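Local structure of dimethyl-sulfide monooxygenase (Hyphomicrobium sulfonivorans, 6AK1) at residues F320-M332 with K351-C363. The protein oxidises dimethyl sulfide to methanethiol and formaldehyde with NADH and oxygen, as the FMN-dependent large subunit of a two-component monooxygenase. Sequence-based numbering, arbitrary orientation.
Sequences FAKLDPDEPLQAM and KKWTVRDVIRERC
At Lys351 the backbone O lies 3.3 Å from CG of Gln330. The Gln330 side chain, extended beyond CG, runs beside Lys352, with NE2 near Lys352 CG; a polar end on an apolar stem suits this exposed border. Trp353 contributes backbone: its O accepts from Leu329 N (2.9 Å), while Val355 N donates to Glu327 O (2.8 Å). These two bonds enclose Pro328 and Thr354 in a single beta bridge; proline, lacking an N-H, fits a place where the bonds come from its neighbours. Thr354 is the N-cap of helix 355-362, its short hydroxyl side chain able to reach a first-turn N-H that has no helical acceptor before it. With chi1 at 63°, OG1 accepts from Asp357 N while CG2 lies against Asp326 O.

Val355, the residue most covered by the facing loop, is branched at CB, and both methyls touch Met332 CE, CG2 at 3.7 Å. CG2 also packs on Glu327 CG, and CG1 meets the Phe320 ring edge at CE2.

Arg356 secures the type I turn Asp324-Glu327. Its N donates to Pro325 O (2.9 Å), on a lone pair in the carbonyl plane, supplying an acceptor to another first-turn N-H. A bend at chi3 (-72°) brings one guanidinium face over Pro325 CB, which sits 3.3 Å from NH2, offset toward the rim. NH1 forms a salt bridge with Asp326 OD1 (3.0 Å), which lies close to the guanidinium plane but is met from above the carboxylate plane.

One turn on, Val358 CG2 packs against Leu329 CD2, and Ile359 CD1 approaches Phe320 CE2 obliquely to the ring.

The loop between helices 305-316 and 335-344 is thus fastened to the start of helix 355-362, at the periphery of the luciferase-like TIM barrel, away from the residues that probably bind FMN. Leu309 of helix 305-316 touches both Phe320 and Ile359, and Leu341 of helix 335-344 packs on Leu329.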
# COMPACT_ATOMS: atom_id res chain seq x y z
N PHE A 320 10.98 -2.63 24.35
CA PHE A 320 11.27 -3.93 24.95
C PHE A 320 12.49 -3.92 25.87
O PHE A 320 12.71 -4.91 26.57
CB PHE A 320 11.45 -4.99 23.86
CG PHE A 320 10.18 -5.70 23.48
CD1 PHE A 320 9.15 -5.01 22.87
CD2 PHE A 320 10.02 -7.05 23.75
CE1 PHE A 320 7.96 -5.66 22.52
CE2 PHE A 320 8.84 -7.71 23.40
CZ PHE A 320 7.81 -7.01 22.79
N ALA A 321 13.31 -2.87 25.87
CA ALA A 321 14.41 -2.83 26.83
C ALA A 321 13.90 -2.77 28.27
O ALA A 321 14.67 -3.04 29.19
CB ALA A 321 15.33 -1.65 26.53
N LYS A 322 12.62 -2.45 28.47
CA LYS A 322 11.97 -2.43 29.78
C LYS A 322 11.39 -3.79 30.18
O LYS A 322 10.89 -3.93 31.30
CB LYS A 322 10.84 -1.40 29.80
CG LYS A 322 11.18 -0.03 29.24
CD LYS A 322 12.08 0.75 30.16
CE LYS A 322 12.26 2.17 29.64
NZ LYS A 322 13.19 2.96 30.49
N LEU A 323 11.43 -4.77 29.29
CA LEU A 323 10.74 -6.04 29.49
C LEU A 323 11.74 -7.12 29.87
O LEU A 323 12.95 -6.89 29.97
CB LEU A 323 9.96 -6.44 28.23
CG LEU A 323 8.54 -5.88 28.05
CD1 LEU A 323 8.49 -4.36 28.14
CD2 LEU A 323 7.97 -6.35 26.72
N ASP A 324 11.23 -8.33 30.08
CA ASP A 324 12.03 -9.44 30.59
C ASP A 324 12.10 -10.53 29.53
O ASP A 324 11.06 -11.12 29.18
CB ASP A 324 11.44 -9.96 31.92
CG ASP A 324 12.15 -11.20 32.44
OD1 ASP A 324 13.36 -11.42 32.09
OD2 ASP A 324 11.51 -11.94 33.23
N PRO A 325 13.29 -10.87 29.02
CA PRO A 325 13.37 -11.86 27.94
C PRO A 325 12.99 -13.27 28.36
O PRO A 325 12.63 -14.08 27.49
CB PRO A 325 14.84 -11.80 27.49
CG PRO A 325 15.38 -10.52 28.08
CD PRO A 325 14.60 -10.28 29.34
N ASP A 326 13.06 -13.58 29.65
CA ASP A 326 12.88 -14.95 30.12
C ASP A 326 11.49 -15.25 30.66
O ASP A 326 11.20 -16.41 30.96
CB ASP A 326 13.93 -15.29 31.17
CG ASP A 326 15.32 -15.32 30.60
OD1 ASP A 326 15.68 -16.35 30.00
OD2 ASP A 326 16.04 -14.30 30.71
N GLU A 327 10.62 -14.25 30.79
CA GLU A 327 9.25 -14.56 31.18
C GLU A 327 8.54 -15.26 30.02
O GLU A 327 8.83 -14.99 28.85
CB GLU A 327 8.50 -13.29 31.58
CG GLU A 327 8.24 -12.33 30.44
CD GLU A 327 7.23 -11.26 30.82
OE1 GLU A 327 6.71 -10.56 29.91
OE2 GLU A 327 6.96 -11.14 32.04
N PRO A 328 7.60 -16.16 30.31
CA PRO A 328 6.81 -16.77 29.24
C PRO A 328 5.89 -15.75 28.61
O PRO A 328 5.49 -14.76 29.24
CB PRO A 328 6.00 -17.86 29.96
CG PRO A 328 5.90 -17.36 31.36
CD PRO A 328 7.22 -16.68 31.64
N LEU A 329 5.56 -16.00 27.33
CA LEU A 329 4.66 -15.12 26.59
C LEU A 329 3.34 -14.89 27.33
O LEU A 329 2.84 -13.76 27.40
CB LEU A 329 4.39 -15.70 25.20
CG LEU A 329 3.41 -14.94 24.30
CD1 LEU A 329 3.82 -13.47 24.13
CD2 LEU A 329 3.24 -15.62 22.95
N GLN A 330 2.76 -15.96 27.90
CA GLN A 330 1.46 -15.84 28.56
C GLN A 330 1.47 -14.85 29.72
O GLN A 330 0.41 -14.33 30.08
CB GLN A 330 0.99 -17.22 29.04
CG GLN A 330 2.03 -18.00 29.84
CD GLN A 330 1.51 -19.34 30.38
OE1 GLN A 330 0.30 -19.52 30.59
NE2 GLN A 330 2.42 -20.29 30.58
N ALA A 331 2.64 -14.54 30.29
CA ALA A 331 2.76 -13.60 31.40
C ALA A 331 3.06 -12.17 30.96
O ALA A 331 3.27 -11.31 31.82
CB ALA A 331 3.86 -14.08 32.36
N MET A 332 3.09 -11.89 29.66
CA MET A 332 3.38 -10.53 29.20
C MET A 332 2.29 -9.57 29.66
O MET A 332 1.10 -9.89 29.65
CB MET A 332 3.51 -10.52 27.67
CG MET A 332 3.67 -9.14 27.03
SD MET A 332 4.16 -9.21 25.28
CE MET A 332 5.85 -9.82 25.45
N LYS A 351 1.28 -19.02 25.70
CA LYS A 351 2.23 -20.05 25.28
C LYS A 351 3.31 -20.22 26.34
O LYS A 351 3.49 -19.34 27.20
CB LYS A 351 2.83 -19.71 23.91
CG LYS A 351 3.49 -20.88 23.15
CD LYS A 351 2.88 -22.25 23.49
CE LYS A 351 1.48 -22.47 22.93
NZ LYS A 351 1.07 -23.89 23.17
N LYS A 352 4.03 -21.31 26.32
CA LYS A 352 5.04 -21.50 27.35
C LYS A 352 6.44 -21.06 26.97
O LYS A 352 7.33 -21.10 27.78
CB LYS A 352 4.99 -22.93 27.90
CG LYS A 352 3.71 -23.22 28.69
CD LYS A 352 3.72 -24.60 29.36
CE LYS A 352 2.75 -25.58 28.71
NZ LYS A 352 2.22 -26.64 29.61
N TRP A 353 6.63 -20.63 25.74
CA TRP A 353 7.94 -20.14 25.35
C TRP A 353 8.23 -18.79 25.99
O TRP A 353 7.32 -17.99 26.23
CB TRP A 353 8.06 -20.00 23.83
CG TRP A 353 7.75 -21.23 23.06
CD1 TRP A 353 7.56 -22.50 23.55
CD2 TRP A 353 7.60 -21.33 21.64
NE1 TRP A 353 7.29 -23.37 22.52
CE2 TRP A 353 7.32 -22.68 21.34
CE3 TRP A 353 7.69 -20.40 20.59
CZ2 TRP A 353 7.12 -23.12 20.03
CZ3 TRP A 353 7.48 -20.84 19.29
CH2 TRP A 353 7.20 -22.18 19.02
N THR A 354 9.51 -18.55 26.27
CA THR A 354 9.91 -17.26 26.80
C THR A 354 9.68 -16.17 25.75
O THR A 354 9.50 -16.45 24.56
CB THR A 354 11.37 -17.28 27.22
OG1 THR A 354 12.20 -17.53 26.08
CG2 THR A 354 11.59 -18.38 28.27
N VAL A 355 9.66 -14.92 26.22
CA VAL A 355 9.53 -13.80 25.28
C VAL A 355 10.68 -13.81 24.29
O VAL A 355 10.50 -13.51 23.10
CB VAL A 355 9.43 -12.47 26.06
CG1 VAL A 355 9.54 -11.29 25.14
CG2 VAL A 355 8.09 -12.41 26.82
N ARG A 356 11.87 -14.22 24.74
CA ARG A 356 13.02 -14.30 23.85
C ARG A 356 12.78 -15.28 22.70
O ARG A 356 13.10 -14.96 21.54
CB ARG A 356 14.26 -14.71 24.64
CG ARG A 356 15.45 -15.03 23.77
CD ARG A 356 16.62 -15.53 24.57
NE ARG A 356 17.23 -14.45 25.33
CZ ARG A 356 17.15 -14.32 26.65
NH1 ARG A 356 16.48 -15.23 27.36
NH2 ARG A 356 17.74 -13.30 27.25
N ASP A 357 12.21 -16.46 22.99
CA ASP A 357 11.97 -17.47 21.96
C ASP A 357 10.93 -16.99 20.95
O ASP A 357 11.05 -17.27 19.75
CB ASP A 357 11.49 -18.79 22.58
CG ASP A 357 12.57 -19.50 23.38
OD1 ASP A 357 13.76 -19.32 23.09
OD2 ASP A 357 12.21 -20.26 24.31
N VAL A 358 9.90 -16.30 21.41
CA VAL A 358 8.87 -15.79 20.50
C VAL A 358 9.45 -14.72 19.57
O VAL A 358 9.25 -14.76 18.35
CB VAL A 358 7.67 -15.26 21.30
CG1 VAL A 358 6.62 -14.67 20.37
CG2 VAL A 358 7.07 -16.39 22.14
N ILE A 359 10.19 -13.75 20.14
CA ILE A 359 10.74 -12.66 19.34
C ILE A 359 11.63 -13.20 18.22
O ILE A 359 11.62 -12.68 17.09
CB ILE A 359 11.51 -11.66 20.22
CG1 ILE A 359 10.58 -10.97 21.21
CG2 ILE A 359 12.26 -10.63 19.36
CD1 ILE A 359 9.29 -10.47 20.59
N ARG A 360 12.41 -14.25 18.52
CA ARG A 360 13.27 -14.85 17.50
C ARG A 360 12.45 -15.42 16.35
O ARG A 360 12.76 -15.15 15.18
CB ARG A 360 14.16 -15.94 18.12
CG ARG A 360 15.09 -16.60 17.10
CD ARG A 360 15.87 -17.79 17.66
NE ARG A 360 16.52 -18.53 16.58
CZ ARG A 360 15.98 -19.57 15.95
NH1 ARG A 360 14.77 -20.02 16.30
NH2 ARG A 360 16.64 -20.17 14.96
N GLU A 361 11.40 -16.19 16.65
CA GLU A 361 10.52 -16.68 15.59
C GLU A 361 9.88 -15.53 14.82
O GLU A 361 9.68 -15.62 13.60
CB GLU A 361 9.41 -17.58 16.16
CG GLU A 361 9.89 -18.86 16.79
CD GLU A 361 9.72 -20.07 15.88
OE1 GLU A 361 10.75 -20.73 15.59
OE2 GLU A 361 8.57 -20.36 15.47
N ARG A 362 9.54 -14.44 15.51
CA ARG A 362 8.88 -13.31 14.86
C ARG A 362 9.83 -12.47 14.01
O ARG A 362 9.37 -11.59 13.28
CB ARG A 362 8.18 -12.43 15.91
CG ARG A 362 7.10 -13.16 16.75
CD ARG A 362 6.17 -14.04 15.90
NE ARG A 362 5.59 -13.28 14.80
CZ ARG A 362 5.11 -13.81 13.68
NH1 ARG A 362 5.14 -15.13 13.53
NH2 ARG A 362 4.63 -13.03 12.72
N CYS A 363 11.14 -12.75 14.04
CA CYS A 363 12.05 -12.09 13.12
C CYS A 363 11.68 -12.33 11.66
O CYS A 363 12.23 -11.65 10.79
CB CYS A 363 13.49 -12.55 13.36
SG CYS A 363 14.23 -11.80 14.81